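Local coordinates for sugar ABC transporter (Sugar-binding protein) (Bacillus halodurans, PDB 4YO7), which binds myo-inositol and probably serves as the solute-binding component of a sugar ABC transporter, at residues S53-L59 with A132-F136; F58-M62 with Q282-G288; A65-A70 with G288-K293; A144-S150 with E305-Y311; D237-L241 with A263-A267. One frame throughout, in Å; residues are numbered along the deposited sequence.

In the fold
From the N terminus, S53-L59 and the start of helix 57-70 are used first by interaction 1, which closes its loop at A132-F136, the end of strand 129-132 and the loop after it. Interaction 2 starts from the same stretch but closes far later, at Q282-G288. Interaction 3 follows along the same two helices, 57-70 and 284-299, and crosses both 1 and 2. Interaction 4 opens at A144-S150, after interaction 1 has closed, and pairs two strands; 2 and 3 cross it. Interaction 5, a short loop between D237-L241 and A263-A267, falls entirely within the spans of 2, 3 and 4. Interactions 1 to 4 tie together helices and strands around the six-stranded sheet, while interaction 5 belongs to the four-stranded lobe.

Interaction 1: S53-L59 with A132-F136; sequences SNLDEFL and ANRTF. With INS (1,2,3,4,5,6-hexahydroxy-cyclohexane), chain F.
S53 and R134 meet over a flat face: OG of S53 stands above the guanidinium, offset toward its rim, 3.2 Å from CZ of R134. The angle rules out a hydrogen bond there, and the hydroxyl is instead bonded to N108. NE and NH2 of the arginine serve the ligand, while NH1 bonds to P109 O. The extended chain of R134 carries NE to inositol O6, and NH2 gives O1 a nearly straight bond of 2.7 Å in the guanidinium plane. D56 faces the same hydroxyl from the first segment, its OD2 accepting from O1 while OD1 accepts from O2. With CG turned between its backbone N and carbonyl carbon (chi1 61°), D56 also caps helix 57-70 as OD1 takes the N-H of L59. The N133 amide, tilted 30° from the F58 ring, brings ND2 to 3.5 Å from CE2 of F58. Nearby, CD2 of L59 packs 3.7 Å from OD1 of N133. That amide uses both ends on inositol: OD1 accepts from O6 and ND2 donates to O5. Paired hydroxyls gripped by aspartate, asparagine and arginine, beside an aromatic ring, are characteristic of the sugar pockets of periplasmic binding proteins.

Interaction 2: F58-M62 with Q282-G288; sequences FLTYM and QDAKGQG. With INS (1,2,3,4,5,6-hexahydroxy-cyclohexane), chain F.
F58 presents its ring to Q282 in two ways. The Q282 amide lies over one face, only 15° from parallel, with NE2 3.5 Å from CZ of F58 and offset toward the rim. The backbone O of Q282 comes at the ring edge, in its plane, 3.3 Å from CE1 of F58. CB of A284 presses against the same end of the ring, 3.5 Å from CE1 of F58. One turn on, Y61 adds its CB, which packs 3.8 Å from CB of A284 while the ring leads away. M62, a selenomethionine, then runs alongside the start of helix 284-299: its CG rests 3.5 Å from O of A284 and equally near N of G288, a residue whose lack of a side chain lets the two chains come close. Its CG is anti to the backbone N (chi1 -168°) and the chain bends at its end, bringing SE to 3.9 Å from OE1 of Q287. The short helical segments pass with axes 8.3 Å apart, crossing at -49°. No hydrogen bond spans the contact, but a relay runs beside it. Q287 donates through NE2 to OE1 of Q282 and accepts from N133 through OE1. Q282 turns NE2 to inositol O5; the Q287 bond probably sets which amide end meets the ligand, while the F58 ring lies against its flat side.

Interaction 3: A65-A70 with G288-K293; sequences AMKEEA and GATSVK
Apolar packing between M66 and V292 forms much of the inner side of this contact: CB of M66 lies 3.8 Å from CG2 of V292, while CG1 of V292 reaches toward E69 and A70. The selenomethionine M66 also leans on bare backbone, its CG only 3.4 Å from CA of G288, a tight approach possible where no side chain intervenes. A65 closes in beside it, CB 4.3 Å from CA of G288. E69 contributes to the packing as well, since its CG sits 3.7 Å from CG1 of V292 before the chain bends at chi2 (64°) and carries the carboxylate across to the other helix. The charged interaction lies at that end. K293 crosses E69 at about a right angle, bends at its last torsion and gives a salt bridge from NZ to OE2 of E69, 3.1 Å long and reached from above the carboxylate plane. The Y73 hydroxyl and, weakly, N72 also bond to this oxygen. A water completes the bridge, donating to OE1 of E69 and accepting from NZ of K293. Toward the sheet, M66 touches strands 46-52 and 76-82, and S291 touches strand 144-147. Segments 65-70 and 288-293 cross at -46°, their axes 7.6 Å apart; their helices form a neighbouring pair layered on the parallel sheet, the alpha/beta arrangement of a periplasmic binding protein lobe.

Interaction 4: A144-S150 with E305-Y311; sequences AFVGSES and EDAMIPY
F145 and G147 exchange parallel backbone hydrogen bonds with A307 and I309, among them A307 N to F145 O at 2.9 Å, adding strand 307-308 to the edge of the six-stranded parallel sheet of this binding-protein lobe. D306 extends the ladder with its side chain: OD1 accepts from N of F145, which approaches from above the carboxylate plane. V146 and A307 share one face of the sheet and meet through CG2 and CB at 4.2 Å. On the other face the selenomethionine M308 folds back, bent at chi2 and chi3, so that SE lies in the plane of the F145 ring at its edge, 3.5 Å from CD2 of F145, a Met-aromatic contact. Beyond the strands, Y311 lays one ring face under S148, whose CB stands 3.9 Å from the Y311 ring centroid in a CH-pi contact. Its phenol OH bonds to R186, and a water links that OH with S148 O and S150 OG; S150 OG is itself bonded to E181. Another water joins E149 N to I309 O. That carbonyl is gripped a second time: S148 OG, set beside its own backbone N (chi1 -61°), donates to I309 O over 2.7 Å.

Interaction 5: D237-L241 with A263-A267; sequences DEMAL and ATPAA
D237 holds the turn at A263-T264 through a single carboxylate oxygen. N of T264 donates to OD2 of D237 over 3.2 Å, at 154° and nearly along the C-O axis, while N of A263 makes a close but strongly bent, weak bond to the same atom and also bonds to T279 OG1. The other oxygen, OD1, is bonded to T279 OG1 too, so both ends of the carboxylate are occupied and its rotation is constrained. The side chain reaches the turn because its CG lies beside the backbone N (chi1 -75°). T264 then caps helix 265-272, its OG1 accepting from N of A267 at 3.2 Å. A water ties that hydroxyl to the first segment, standing 2.7 Å from OG1 of T264 and donating to OE2 of E238, which also forms a salt bridge with R212. Helix 237-249 is the crossover of a beta-alpha-beta unit joining the parallel strands 231-234 and 257-259, and the contact sits at the end of the unit that faces the ligand: N236 and D262, the residues just before D237 and A263, both belong to the inositol pocket. Beside the polar groups, CB of A267 lies close against the carboxylate, 3.1 Å from OD2 of D237. One turn further along the first helix, L241 points its CD1 at CB of A266, 3.7 Å away. R212, from helix 212-224, packs against L241 and A266.

Interaction 1: S53-L59 with A132-F136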
# COMPACT_ATOMS: atom_id res chain seq x y z
N SER A 53 5.65 -8.72 3.16
CA SER A 53 6.24 -8.90 1.82
C SER A 53 7.67 -8.38 1.72
O SER A 53 8.51 -9.03 1.11
CB SER A 53 5.37 -8.23 0.73
OG SER A 53 5.31 -6.84 0.91
N ASN A 54 7.91 -7.21 2.29
CA ASN A 54 9.21 -6.56 2.28
C ASN A 54 9.11 -5.30 3.11
O ASN A 54 8.00 -4.92 3.50
CB ASN A 54 9.71 -6.28 0.84
CG ASN A 54 9.05 -5.07 0.19
OD1 ASN A 54 7.82 -4.88 0.21
ND2 ASN A 54 9.88 -4.27 -0.44
N LEU A 55 10.25 -4.69 3.41
CA LEU A 55 10.28 -3.47 4.22
C LEU A 55 10.50 -2.24 3.36
O LEU A 55 11.52 -1.55 3.46
CB LEU A 55 11.34 -3.61 5.31
CG LEU A 55 11.00 -4.72 6.31
CD1 LEU A 55 12.18 -4.94 7.24
CD2 LEU A 55 9.76 -4.41 7.12
N ASP A 56 9.53 -1.94 2.52
CA ASP A 56 9.62 -0.75 1.69
C ASP A 56 9.20 0.50 2.49
O ASP A 56 8.96 0.40 3.70
CB ASP A 56 8.81 -0.93 0.39
CG ASP A 56 7.31 -1.16 0.60
OD1 ASP A 56 6.72 -0.56 1.52
OD2 ASP A 56 6.70 -1.91 -0.21
N GLU A 57 9.18 1.66 1.84
CA GLU A 57 9.01 2.92 2.58
C GLU A 57 7.75 2.89 3.45
O GLU A 57 7.81 3.15 4.64
CB GLU A 57 8.98 4.11 1.62
CG GLU A 57 9.03 5.49 2.31
CD GLU A 57 10.43 5.92 2.75
OE1 GLU A 57 11.42 5.22 2.42
OE2 GLU A 57 10.54 6.97 3.41
N PHE A 58 6.62 2.57 2.85
CA PHE A 58 5.37 2.55 3.60
C PHE A 58 5.28 1.36 4.55
O PHE A 58 4.88 1.51 5.72
CB PHE A 58 4.18 2.55 2.63
CG PHE A 58 2.85 2.38 3.30
CD1 PHE A 58 2.18 3.49 3.80
CD2 PHE A 58 2.29 1.14 3.47
CE1 PHE A 58 0.95 3.35 4.43
CE2 PHE A 58 1.05 1.00 4.11
CZ PHE A 58 0.40 2.11 4.58
N LEU A 59 5.68 0.17 4.09
CA LEU A 59 5.47 -1.02 4.90
C LEU A 59 6.37 -1.03 6.13
O LEU A 59 6.06 -1.68 7.12
CB LEU A 59 5.67 -2.28 4.06
CG LEU A 59 4.51 -2.60 3.12
CD1 LEU A 59 4.88 -3.79 2.27
CD2 LEU A 59 3.15 -2.85 3.85
N ALA A 132 -3.00 -8.66 5.73
CA ALA A 132 -2.78 -7.26 5.98
C ALA A 132 -2.32 -6.52 4.72
O ALA A 132 -1.41 -6.98 4.02
CB ALA A 132 -1.75 -7.07 7.08
N ASN A 133 -3.00 -5.39 4.47
CA ASN A 133 -2.63 -4.34 3.53
C ASN A 133 -2.72 -4.66 2.03
O ASN A 133 -3.12 -3.80 1.27
CB ASN A 133 -1.23 -3.85 3.88
CG ASN A 133 -0.63 -2.96 2.81
OD1 ASN A 133 0.09 -3.45 1.94
ND2 ASN A 133 -0.90 -1.67 2.87
N ARG A 134 -2.36 -5.87 1.61
CA ARG A 134 -2.53 -6.27 0.21
C ARG A 134 -3.60 -7.35 0.08
O ARG A 134 -3.49 -8.42 0.67
CB ARG A 134 -1.22 -6.79 -0.37
CG ARG A 134 -0.11 -5.79 -0.37
CD ARG A 134 1.15 -6.45 -0.84
NE ARG A 134 2.28 -5.54 -0.98
CZ ARG A 134 3.46 -5.91 -1.48
NH1 ARG A 134 3.67 -7.17 -1.87
NH2 ARG A 134 4.42 -5.02 -1.62
N THR A 135 -4.60 -7.07 -0.74
CA THR A 135 -5.67 -8.02 -0.98
C THR A 135 -5.41 -8.74 -2.31
O THR A 135 -4.42 -8.49 -3.01
CB THR A 135 -7.05 -7.30 -0.97
OG1 THR A 135 -8.09 -8.28 -0.90
CG2 THR A 135 -7.27 -6.38 -2.17
N PHE A 136 -6.31 -9.65 -2.64
CA PHE A 136 -6.18 -10.50 -3.80
C PHE A 136 -7.51 -11.16 -4.03
O PHE A 136 -8.33 -11.23 -3.11
CB PHE A 136 -5.12 -11.57 -3.58
CG PHE A 136 -5.33 -12.38 -2.34
CD1 PHE A 136 -4.91 -11.92 -1.11
CD2 PHE A 136 -5.93 -13.63 -2.41
CE1 PHE A 136 -5.10 -12.68 0.01
CE2 PHE A 136 -6.12 -14.38 -1.26
CZ PHE A 136 -5.70 -13.90 -0.06
C1 INS F . 3.20 -1.42 -1.09
C2 INS F . 3.90 -0.08 -0.95
C3 INS F . 2.96 1.03 -1.42
C4 INS F . 1.66 1.04 -0.60
C5 INS F . 0.98 -0.34 -0.70
C6 INS F . 1.94 -1.43 -0.24
O1 INS F . 4.06 -2.50 -0.63
O2 INS F . 4.21 0.11 0.43
O3 INS F . 3.68 2.28 -1.27
O4 INS F . 0.75 2.01 -1.14
O5 INS F . -0.16 -0.35 0.17
O6 INS F . 1.26 -2.74 -0.43

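Interaction 2: F58-M62 with Q282-G288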
# COMPACT_ATOMS: atom_id res chain seq x y z
N PHE A 58 6.62 2.57 2.85
CA PHE A 58 5.37 2.55 3.60
C PHE A 58 5.28 1.36 4.55
O PHE A 58 4.88 1.51 5.72
CB PHE A 58 4.18 2.55 2.63
CG PHE A 58 2.85 2.38 3.30
CD1 PHE A 58 2.18 3.49 3.80
CD2 PHE A 58 2.29 1.14 3.47
CE1 PHE A 58 0.95 3.35 4.43
CE2 PHE A 58 1.05 1.00 4.11
CZ PHE A 58 0.40 2.11 4.58
N LEU A 59 5.68 0.17 4.09
CA LEU A 59 5.47 -1.02 4.90
C LEU A 59 6.37 -1.03 6.13
O LEU A 59 6.06 -1.68 7.12
CB LEU A 59 5.67 -2.28 4.06
CG LEU A 59 4.51 -2.60 3.12
CD1 LEU A 59 4.88 -3.79 2.27
CD2 LEU A 59 3.15 -2.85 3.85
N THR A 60 7.46 -0.28 6.09
CA THR A 60 8.31 -0.18 7.27
C THR A 60 7.54 0.45 8.42
O THR A 60 7.66 0.02 9.57
CB THR A 60 9.60 0.60 6.98
OG1 THR A 60 10.37 -0.15 6.04
CG2 THR A 60 10.44 0.79 8.26
N TYR A 61 6.74 1.47 8.12
CA TYR A 61 5.92 2.09 9.16
C TYR A 61 4.89 1.09 9.68
O TYR A 61 4.60 1.05 10.88
CB TYR A 61 5.22 3.34 8.63
CG TYR A 61 6.17 4.46 8.29
CD1 TYR A 61 6.70 5.27 9.28
CD2 TYR A 61 6.53 4.71 6.98
CE1 TYR A 61 7.57 6.30 8.97
CE2 TYR A 61 7.40 5.73 6.66
CZ TYR A 61 7.92 6.52 7.66
OH TYR A 61 8.79 7.55 7.35
N MSE A 62 4.36 0.26 8.79
CA MSE A 62 3.35 -0.71 9.21
C MSE A 62 3.98 -1.75 10.12
O MSE A 62 3.42 -2.07 11.17
CB MSE A 62 2.68 -1.40 8.02
CG MSE A 62 1.44 -2.18 8.48
SE MSE A 62 0.67 -3.19 6.99
CE MSE A 62 1.85 -4.75 7.01
N GLN A 282 -2.76 6.73 3.66
CA GLN A 282 -3.00 5.33 3.99
C GLN A 282 -2.44 5.12 5.40
O GLN A 282 -1.29 5.46 5.68
CB GLN A 282 -2.35 4.37 2.99
CG GLN A 282 -2.90 2.97 3.14
CD GLN A 282 -2.31 1.89 2.28
OE1 GLN A 282 -2.75 0.75 2.38
NE2 GLN A 282 -1.31 2.21 1.48
N ASP A 283 -3.25 4.56 6.26
CA ASP A 283 -2.95 4.51 7.69
C ASP A 283 -2.10 3.29 8.02
O ASP A 283 -2.63 2.24 8.41
CB ASP A 283 -4.25 4.50 8.47
CG ASP A 283 -4.05 4.66 9.97
OD1 ASP A 283 -2.91 4.81 10.45
OD2 ASP A 283 -5.07 4.65 10.68
N ALA A 284 -0.78 3.44 7.87
CA ALA A 284 0.15 2.36 8.15
C ALA A 284 0.05 1.89 9.61
O ALA A 284 0.04 0.67 9.89
CB ALA A 284 1.58 2.78 7.83
N LYS A 285 0.00 2.86 10.53
CA LYS A 285 -0.04 2.55 11.95
C LYS A 285 -1.32 1.80 12.30
O LYS A 285 -1.28 0.79 12.99
CB LYS A 285 0.08 3.82 12.80
CG LYS A 285 0.06 3.54 14.30
CD LYS A 285 0.93 4.53 15.08
CE LYS A 285 1.22 4.02 16.50
NZ LYS A 285 2.29 2.96 16.54
N GLY A 286 -2.44 2.28 11.79
CA GLY A 286 -3.72 1.62 11.98
C GLY A 286 -3.76 0.21 11.42
O GLY A 286 -4.21 -0.72 12.09
N GLN A 287 -3.28 0.03 10.20
CA GLN A 287 -3.21 -1.30 9.62
C GLN A 287 -2.34 -2.24 10.44
O GLN A 287 -2.74 -3.38 10.71
CB GLN A 287 -2.72 -1.24 8.18
CG GLN A 287 -3.71 -0.55 7.25
CD GLN A 287 -3.22 -0.49 5.82
OE1 GLN A 287 -2.18 -1.06 5.48
NE2 GLN A 287 -3.94 0.22 4.99
N GLY A 288 -1.16 -1.79 10.85
CA GLY A 288 -0.26 -2.65 11.59
C GLY A 288 -0.79 -3.01 12.98
O GLY A 288 -0.83 -4.18 13.33
C1 INS F . 3.20 -1.42 -1.09
C2 INS F . 3.90 -0.08 -0.95
C3 INS F . 2.96 1.03 -1.42
C4 INS F . 1.66 1.04 -0.60
C5 INS F . 0.98 -0.34 -0.70
C6 INS F . 1.94 -1.43 -0.24
O1 INS F . 4.06 -2.50 -0.63
O2 INS F . 4.21 0.11 0.43
O3 INS F . 3.68 2.28 -1.27
O4 INS F . 0.75 2.01 -1.14
O5 INS F . -0.16 -0.35 0.17
O6 INS F . 1.26 -2.74 -0.43

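Interaction 3: A65-A70 with G288-K293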
# COMPACT_ATOMS: atom_id res chain seq x y z
N ALA A 65 4.67 -0.44 13.54
CA ALA A 65 3.41 -0.36 14.29
C ALA A 65 2.98 -1.75 14.79
O ALA A 65 2.45 -1.86 15.91
CB ALA A 65 2.31 0.25 13.44
N MSE A 66 3.21 -2.80 14.00
CA MSE A 66 2.92 -4.17 14.44
C MSE A 66 3.79 -4.52 15.64
O MSE A 66 3.31 -5.08 16.63
CB MSE A 66 3.13 -5.20 13.31
CG MSE A 66 2.17 -5.00 12.19
SE MSE A 66 2.19 -6.53 10.98
CE MSE A 66 3.90 -6.31 10.17
N LYS A 67 5.07 -4.19 15.58
CA LYS A 67 5.98 -4.51 16.67
C LYS A 67 5.61 -3.75 17.95
O LYS A 67 5.66 -4.29 19.06
CB LYS A 67 7.42 -4.22 16.26
CG LYS A 67 7.92 -5.18 15.20
CD LYS A 67 9.40 -4.97 14.88
CE LYS A 67 9.92 -6.03 13.92
NZ LYS A 67 11.39 -5.92 13.68
N GLU A 68 5.22 -2.49 17.81
CA GLU A 68 4.81 -1.70 18.97
C GLU A 68 3.56 -2.27 19.63
O GLU A 68 3.47 -2.37 20.86
CB GLU A 68 4.56 -0.24 18.56
CG GLU A 68 5.81 0.60 18.38
CD GLU A 68 6.16 1.44 19.60
OE1 GLU A 68 5.35 1.53 20.54
OE2 GLU A 68 7.26 2.04 19.60
N GLU A 69 2.59 -2.68 18.81
CA GLU A 69 1.35 -3.24 19.35
C GLU A 69 1.62 -4.61 19.98
O GLU A 69 1.05 -4.93 21.02
CB GLU A 69 0.29 -3.33 18.26
CG GLU A 69 -1.04 -3.88 18.72
CD GLU A 69 -1.73 -3.03 19.75
OE1 GLU A 69 -1.65 -1.78 19.67
OE2 GLU A 69 -2.39 -3.61 20.64
N ALA A 70 2.49 -5.40 19.37
CA ALA A 70 2.78 -6.77 19.84
C ALA A 70 3.35 -6.76 21.27
O ALA A 70 3.16 -7.71 22.03
CB ALA A 70 3.74 -7.43 18.90
N GLY A 288 -1.16 -1.79 10.85
CA GLY A 288 -0.26 -2.65 11.59
C GLY A 288 -0.79 -3.01 12.98
O GLY A 288 -0.83 -4.18 13.33
N ALA A 289 -1.23 -2.01 13.75
CA ALA A 289 -1.76 -2.27 15.10
C ALA A 289 -3.01 -3.11 15.04
O ALA A 289 -3.16 -4.05 15.81
CB ALA A 289 -2.06 -0.97 15.82
N THR A 290 -3.88 -2.81 14.09
CA THR A 290 -5.14 -3.55 14.00
C THR A 290 -4.91 -5.00 13.57
O THR A 290 -5.58 -5.92 14.08
CB THR A 290 -6.14 -2.86 13.05
OG1 THR A 290 -6.38 -1.52 13.51
CG2 THR A 290 -7.46 -3.59 13.03
N SER A 291 -3.96 -5.23 12.66
CA SER A 291 -3.66 -6.61 12.25
C SER A 291 -3.23 -7.45 13.45
O SER A 291 -3.65 -8.59 13.61
CB SER A 291 -2.56 -6.63 11.18
OG SER A 291 -3.01 -6.06 9.98
N VAL A 292 -2.37 -6.87 14.28
CA VAL A 292 -1.94 -7.56 15.49
C VAL A 292 -3.10 -7.82 16.46
O VAL A 292 -3.23 -8.92 17.00
CB VAL A 292 -0.81 -6.78 16.20
CG1 VAL A 292 -0.51 -7.38 17.56
CG2 VAL A 292 0.42 -6.85 15.35
N LYS A 293 -3.95 -6.82 16.66
CA LYS A 293 -5.08 -6.97 17.56
C LYS A 293 -6.02 -8.08 17.10
O LYS A 293 -6.52 -8.88 17.90
CB LYS A 293 -5.84 -5.65 17.70
CG LYS A 293 -5.08 -4.58 18.43
CD LYS A 293 -5.89 -3.27 18.41
CE LYS A 293 -5.10 -2.07 18.87
NZ LYS A 293 -5.00 -1.99 20.35
O HOH W 1 -3.53 0.24 20.13

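Interaction 4: A144-S150 with E305-Y311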
# COMPACT_ATOMS: atom_id res chain seq x y z
N ALA A 144 -9.62 -12.89 8.14
CA ALA A 144 -9.97 -11.47 8.10
C ALA A 144 -8.98 -10.72 7.24
O ALA A 144 -7.87 -11.19 7.04
CB ALA A 144 -9.99 -10.87 9.53
N PHE A 145 -9.43 -9.57 6.74
CA PHE A 145 -8.58 -8.62 6.00
C PHE A 145 -8.53 -7.31 6.77
O PHE A 145 -9.58 -6.80 7.20
CB PHE A 145 -9.12 -8.35 4.58
CG PHE A 145 -8.31 -7.34 3.82
CD1 PHE A 145 -7.06 -7.69 3.33
CD2 PHE A 145 -8.77 -6.05 3.64
CE1 PHE A 145 -6.29 -6.76 2.67
CE2 PHE A 145 -7.99 -5.11 2.93
CZ PHE A 145 -6.76 -5.47 2.45
N VAL A 146 -7.32 -6.79 6.92
CA VAL A 146 -7.07 -5.48 7.53
C VAL A 146 -6.31 -4.63 6.53
O VAL A 146 -5.19 -4.95 6.17
CB VAL A 146 -6.27 -5.60 8.85
CG1 VAL A 146 -6.02 -4.23 9.42
CG2 VAL A 146 -7.04 -6.45 9.84
N GLY A 147 -6.94 -3.57 6.06
CA GLY A 147 -6.32 -2.73 5.04
C GLY A 147 -7.27 -1.67 4.55
O GLY A 147 -8.20 -1.31 5.25
N SER A 148 -7.02 -1.17 3.35
CA SER A 148 -7.78 -0.08 2.79
C SER A 148 -8.16 -0.40 1.36
O SER A 148 -7.47 -1.16 0.68
CB SER A 148 -6.98 1.20 2.87
OG SER A 148 -6.68 1.51 4.22
N GLU A 149 -9.24 0.20 0.89
CA GLU A 149 -9.81 -0.17 -0.40
C GLU A 149 -9.12 0.59 -1.54
O GLU A 149 -9.33 1.79 -1.71
CB GLU A 149 -11.30 0.13 -0.40
CG GLU A 149 -12.01 -0.25 -1.69
CD GLU A 149 -12.18 -1.75 -1.83
OE1 GLU A 149 -12.66 -2.39 -0.86
OE2 GLU A 149 -11.83 -2.30 -2.90
N SER A 150 -8.31 -0.11 -2.31
CA SER A 150 -7.41 0.52 -3.24
C SER A 150 -8.07 1.45 -4.25
O SER A 150 -7.55 2.54 -4.50
CB SER A 150 -6.64 -0.56 -4.01
OG SER A 150 -5.84 -1.30 -3.11
N GLU A 305 -13.35 -10.09 12.50
CA GLU A 305 -13.94 -9.54 11.31
C GLU A 305 -12.96 -8.60 10.64
O GLU A 305 -11.94 -8.20 11.24
CB GLU A 305 -15.23 -8.81 11.65
CG GLU A 305 -15.03 -7.67 12.63
CD GLU A 305 -16.35 -7.05 13.06
OE1 GLU A 305 -17.26 -7.81 13.45
OE2 GLU A 305 -16.47 -5.80 13.02
N ASP A 306 -13.26 -8.26 9.40
CA ASP A 306 -12.42 -7.33 8.64
C ASP A 306 -12.34 -5.96 9.30
O ASP A 306 -13.26 -5.52 9.98
CB ASP A 306 -12.97 -7.13 7.25
CG ASP A 306 -12.99 -8.40 6.40
OD1 ASP A 306 -12.36 -9.41 6.78
OD2 ASP A 306 -13.61 -8.34 5.33
N ALA A 307 -11.24 -5.26 9.03
CA ALA A 307 -11.12 -3.86 9.38
C ALA A 307 -10.69 -3.08 8.15
O ALA A 307 -9.55 -3.18 7.72
CB ALA A 307 -10.13 -3.69 10.49
N MSE A 308 -11.63 -2.34 7.57
CA MSE A 308 -11.37 -1.51 6.40
C MSE A 308 -11.15 -0.09 6.86
O MSE A 308 -12.09 0.57 7.31
CB MSE A 308 -12.53 -1.53 5.42
CG MSE A 308 -12.91 -2.86 4.90
SE MSE A 308 -11.40 -3.70 4.00
CE MSE A 308 -10.81 -2.31 2.87
N ILE A 309 -9.93 0.39 6.75
CA ILE A 309 -9.59 1.71 7.22
C ILE A 309 -9.64 2.68 6.04
O ILE A 309 -9.08 2.39 4.99
CB ILE A 309 -8.20 1.71 7.88
CG1 ILE A 309 -8.15 0.63 8.97
CG2 ILE A 309 -7.88 3.10 8.43
CD1 ILE A 309 -6.78 0.38 9.58
N PRO A 310 -10.31 3.83 6.21
CA PRO A 310 -10.46 4.72 5.05
C PRO A 310 -9.16 5.35 4.60
O PRO A 310 -8.29 5.64 5.40
CB PRO A 310 -11.41 5.82 5.55
CG PRO A 310 -12.05 5.28 6.76
CD PRO A 310 -11.09 4.31 7.37
N TYR A 311 -9.05 5.53 3.29
CA TYR A 311 -8.11 6.45 2.70
C TYR A 311 -8.61 7.90 2.89
O TYR A 311 -9.82 8.12 2.92
CB TYR A 311 -7.95 6.17 1.22
CG TYR A 311 -7.05 5.03 0.81
CD1 TYR A 311 -5.67 5.17 0.85
CD2 TYR A 311 -7.57 3.87 0.30
CE1 TYR A 311 -4.83 4.16 0.41
CE2 TYR A 311 -6.75 2.84 -0.14
CZ TYR A 311 -5.37 3.01 -0.08
OH TYR A 311 -4.53 2.03 -0.53
O HOH W 2 -4.87 -0.52 -0.80
O HOH W 3 -5.91 4.07 5.23
O HOH W 4 -10.67 1.85 2.72

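Interaction 5: D237-L241 with A263-A267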
# COMPACT_ATOMS: atom_id res chain seq x y z
N ASP A 237 3.55 7.17 -3.38
CA ASP A 237 4.35 8.36 -3.14
C ASP A 237 5.80 8.20 -3.57
O ASP A 237 6.39 9.16 -4.08
CB ASP A 237 4.32 8.75 -1.65
CG ASP A 237 3.02 9.40 -1.23
OD1 ASP A 237 2.32 9.99 -2.09
OD2 ASP A 237 2.70 9.35 -0.01
N GLU A 238 6.38 7.01 -3.39
CA GLU A 238 7.78 6.84 -3.77
C GLU A 238 7.99 7.15 -5.25
O GLU A 238 8.93 7.85 -5.61
CB GLU A 238 8.28 5.43 -3.44
CG GLU A 238 8.59 5.24 -1.98
CD GLU A 238 9.71 6.18 -1.49
OE1 GLU A 238 10.86 6.01 -1.94
OE2 GLU A 238 9.45 7.09 -0.67
N MSE A 239 7.11 6.64 -6.11
CA MSE A 239 7.27 6.93 -7.54
C MSE A 239 7.09 8.41 -7.85
O MSE A 239 7.85 8.97 -8.66
CB MSE A 239 6.31 6.08 -8.38
CG MSE A 239 6.71 4.62 -8.35
SE MSE A 239 5.54 3.52 -9.44
CE MSE A 239 3.82 3.89 -8.64
N ALA A 240 6.12 9.04 -7.19
CA ALA A 240 5.87 10.47 -7.38
C ALA A 240 7.09 11.27 -6.98
O ALA A 240 7.45 12.22 -7.66
CB ALA A 240 4.65 10.91 -6.59
N LEU A 241 7.75 10.87 -5.90
CA LEU A 241 8.94 11.57 -5.43
C LEU A 241 10.09 11.42 -6.42
O LEU A 241 10.88 12.34 -6.64
CB LEU A 241 9.35 11.04 -4.05
CG LEU A 241 8.38 11.42 -2.92
CD1 LEU A 241 8.78 10.74 -1.60
CD2 LEU A 241 8.26 12.93 -2.69
N ALA A 263 0.74 9.19 1.67
CA ALA A 263 1.01 10.30 2.60
C ALA A 263 2.08 9.90 3.61
O ALA A 263 1.94 10.12 4.82
CB ALA A 263 -0.26 10.76 3.31
N THR A 264 3.17 9.33 3.11
CA THR A 264 4.32 9.06 3.95
C THR A 264 4.94 10.37 4.43
O THR A 264 4.70 11.44 3.87
CB THR A 264 5.42 8.28 3.23
OG1 THR A 264 5.85 9.04 2.09
CG2 THR A 264 4.93 6.91 2.79
N PRO A 265 5.76 10.29 5.49
CA PRO A 265 6.42 11.53 5.89
C PRO A 265 7.25 12.18 4.79
O PRO A 265 7.26 13.41 4.69
CB PRO A 265 7.29 11.07 7.06
CG PRO A 265 6.48 10.00 7.71
CD PRO A 265 5.86 9.25 6.53
N ALA A 266 7.94 11.38 3.97
CA ALA A 266 8.69 11.91 2.84
C ALA A 266 7.77 12.67 1.90
O ALA A 266 8.14 13.71 1.40
CB ALA A 266 9.40 10.79 2.09
N ALA A 267 6.58 12.13 1.64
CA ALA A 267 5.64 12.77 0.74
C ALA A 267 5.12 14.07 1.33
O ALA A 267 4.98 15.07 0.62
CB ALA A 267 4.48 11.82 0.45
O HOH W 5 6.94 7.54 0.17